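Local coordinates for protein agglutinin (Rhizoctonia solani, PDB 4G9M) that acts as a carbohydrate-binding lectin with a ricin-type beta-trefoil-like fold and assembles as a domain-swapped dimer, at residues G18-L23 / D43-R48. Sequence-based numbering, arbitrary orientation.
Sequences GTVLDL and DNQKWR
The indole of Trp47 meets strand 20-23 with its N-H edge against Leu21 O and one face against Leu21 CD2. Its NE1 donates to Leu21 O (3.0 Å), with the oxygen lying in the ring plane and the N-H almost straight at 168°, although the donor stands above the carbonyl plane instead of on a lone pair. With CG anti to the backbone N (chi1 -162°), the leucine branch is carried over the indole at about a right angle to it, and CD2 makes a CH-pi contact 3.9 Å from the centroid of the Trp47 five-membered ring. Leu23 CB packs against Trp47 CH2 at 4.0 Å, while Ile34 of strand 32-37 adds to the apolar surroundings of the ring.

Asn44 bonds both backbone polar atoms of Leu23: its own carbonyl O receives Leu23 N (3.1 Å), and its side-chain ND2 gives to Leu23 O (2.9 Å), which lies close to the amide plane. Gln45, extended beyond CG, crosses Val20 at about a right angle, with CD 3.5 Å from Val20 CG2. Its NE2 donates a hydrogen bond to the anti lone pair of Asp22 OD2 (2.9 Å), the amide and carboxylate planes 76° apart. Gln35 holds the other carboxylate oxygen, and Lys38 O and His40 N engage the Gln45 amide. A water donates to Leu21 O at 2.8 Å and to Gln45 O.

The 43-48 segment includes the Gln-Lys-Trp of the QxW signature of ricin-type beta-trefoil lectins. Its glutamine and tryptophan, together with Asn44, lock the turn to strand 20-23 within the buried interior. Amide donors and the indole N-H thus satisfy backbone carbonyls and a buried carboxylate, whose negative charge is probably stabilised by the side-chain amides of Gln45 and Gln35.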
loop_
_atom_site.group_PDB
_atom_site.type_symbol
_atom_site.label_atom_id
_atom_site.label_comp_id
_atom_site.label_asym_id
_atom_site.label_seq_id
_atom_site.Cartn_x
_atom_site.Cartn_y
_atom_site.Cartn_z
ATOM N N GLY B 18 -16.589 -5.702 10.265
ATOM C CA GLY B 18 -17.503 -4.685 9.769
ATOM C C GLY B 18 -17.640 -3.505 10.723
ATOM O O GLY B 18 -18.379 -2.553 10.453
ATOM N N THR B 19 -16.935 -3.569 11.852
ATOM C CA THR B 19 -16.885 -2.449 12.782
ATOM C C THR B 19 -15.766 -1.501 12.369
ATOM O O THR B 19 -14.907 -1.859 11.546
ATOM C CB THR B 19 -16.753 -2.905 14.258
ATOM O OG1 THR B 19 -15.521 -3.613 14.452
ATOM C CG2 THR B 19 -17.904 -3.820 14.620
ATOM N N VAL B 20 -15.803 -0.282 12.888
ATOM C CA VAL B 20 -14.893 0.754 12.397
ATOM C C VAL B 20 -13.915 1.262 13.461
ATOM O O VAL B 20 -14.165 1.146 14.663
ATOM C CB VAL B 20 -15.662 1.947 11.770
ATOM C CG1 VAL B 20 -16.623 1.442 10.693
ATOM C CG2 VAL B 20 -16.405 2.747 12.842
ATOM N N LEU B 21 -12.815 1.845 12.995
ATOM C CA LEU B 21 -11.801 2.429 13.879
ATOM C C LEU B 21 -12.383 3.657 14.598
ATOM O O LEU B 21 -12.924 4.581 13.964
ATOM C CB LEU B 21 -10.566 2.812 13.057
ATOM C CG LEU B 21 -9.279 3.026 13.848
ATOM C CD1 LEU B 21 -8.756 1.703 14.415
ATOM C CD2 LEU B 21 -8.255 3.690 12.909
ATOM N N ASP B 22 -12.275 3.640 15.924
ATOM C CA ASP B 22 -13.026 4.537 16.803
ATOM C C ASP B 22 -12.115 5.039 17.916
ATOM O O ASP B 22 -11.482 4.251 18.600
ATOM C CB ASP B 22 -14.213 3.749 17.388
ATOM C CG ASP B 22 -15.097 4.571 18.325
ATOM O OD1 ASP B 22 -14.647 4.924 19.435
ATOM O OD2 ASP B 22 -16.276 4.812 17.980
ATOM N N LEU B 23 -12.031 6.353 18.088
ATOM C CA LEU B 23 -11.302 6.918 19.209
ATOM C C LEU B 23 -12.249 7.103 20.386
ATOM O O LEU B 23 -13.262 7.779 20.265
ATOM C CB LEU B 23 -10.659 8.257 18.816
ATOM C CG LEU B 23 -9.864 8.968 19.913
ATOM C CD1 LEU B 23 -8.653 8.153 20.346
ATOM C CD2 LEU B 23 -9.418 10.327 19.422
ATOM N N ASP B 43 -17.728 12.074 14.419
ATOM C CA ASP B 43 -16.406 12.564 14.024
ATOM C C ASP B 43 -15.277 11.763 14.673
ATOM O O ASP B 43 -14.159 11.739 14.156
ATOM C CB ASP B 43 -16.230 14.047 14.367
ATOM C CG ASP B 43 -16.878 14.984 13.340
ATOM O OD1 ASP B 43 -17.285 14.524 12.247
ATOM O OD2 ASP B 43 -16.957 16.200 13.621
ATOM N N ASN B 44 -15.565 11.102 15.793
ATOM C CA ASN B 44 -14.549 10.285 16.460
ATOM C C ASN B 44 -14.254 8.999 15.691
ATOM O O ASN B 44 -13.354 8.245 16.055
ATOM C CB ASN B 44 -14.948 9.948 17.903
ATOM C CG ASN B 44 -16.002 8.870 17.980
ATOM O OD1 ASN B 44 -17.081 9.001 17.407
ATOM N ND2 ASN B 44 -15.690 7.783 18.678
ATOM N N GLN B 45 -15.017 8.765 14.620
ATOM C CA GLN B 45 -14.845 7.599 13.770
ATOM C C GLN B 45 -14.371 8.010 12.378
ATOM O O GLN B 45 -14.406 7.209 11.446
ATOM C CB GLN B 45 -16.146 6.809 13.670
ATOM C CG GLN B 45 -16.518 6.068 14.953
ATOM C CD GLN B 45 -17.808 5.278 14.808
ATOM O OE1 GLN B 45 -18.550 5.450 13.835
ATOM N NE2 GLN B 45 -18.087 4.416 15.780
ATOM N N LYS B 46 -13.899 9.249 12.259
ATOM C CA LYS B 46 -13.368 9.750 10.995
ATOM C C LYS B 46 -11.896 10.066 11.157
ATOM O O LYS B 46 -11.491 10.627 12.178
ATOM C CB LYS B 46 -14.077 11.033 10.580
ATOM C CG LYS B 46 -15.304 10.839 9.730
ATOM C CD LYS B 46 -16.476 10.383 10.532
ATOM C CE LYS B 46 -17.732 11.095 10.052
ATOM N NZ LYS B 46 -18.882 10.162 9.921
ATOM N N TRP B 47 -11.110 9.760 10.124
ATOM C CA TRP B 47 -9.656 9.857 10.210
ATOM C C TRP B 47 -9.038 10.535 8.987
ATOM O O TRP B 47 -9.346 10.184 7.836
ATOM C CB TRP B 47 -9.054 8.460 10.365
ATOM C CG TRP B 47 -9.610 7.716 11.528
ATOM C CD1 TRP B 47 -10.723 6.918 11.544
ATOM C CD2 TRP B 47 -9.092 7.713 12.853
ATOM N NE1 TRP B 47 -10.921 6.410 12.802
ATOM C CE2 TRP B 47 -9.930 6.880 13.626
ATOM C CE3 TRP B 47 -7.992 8.327 13.465
ATOM C CZ2 TRP B 47 -9.704 6.651 14.975
ATOM C CZ3 TRP B 47 -7.773 8.096 14.810
ATOM C CH2 TRP B 47 -8.619 7.257 15.545
ATOM N N ARG B 48 -8.165 11.506 9.236
ATOM C CA ARG B 48 -7.503 12.216 8.149
ATOM C C ARG B 48 -6.215 11.517 7.734
ATOM O O ARG B 48 -5.304 11.318 8.543
ATOM C CB ARG B 48 -7.221 13.665 8.542
ATOM C CG ARG B 48 -8.458 14.425 8.986
ATOM C CD ARG B 48 -8.286 15.904 8.764
ATOM N NE ARG B 48 -9.546 16.605 8.984
ATOM C CZ ARG B 48 -9.899 17.108 10.156
ATOM N NH1 ARG B 48 -9.083 16.978 11.195
ATOM N NH2 ARG B 48 -11.055 17.733 10.289
HETATM O O HOH W 1 -13.354 4.740 11.198
#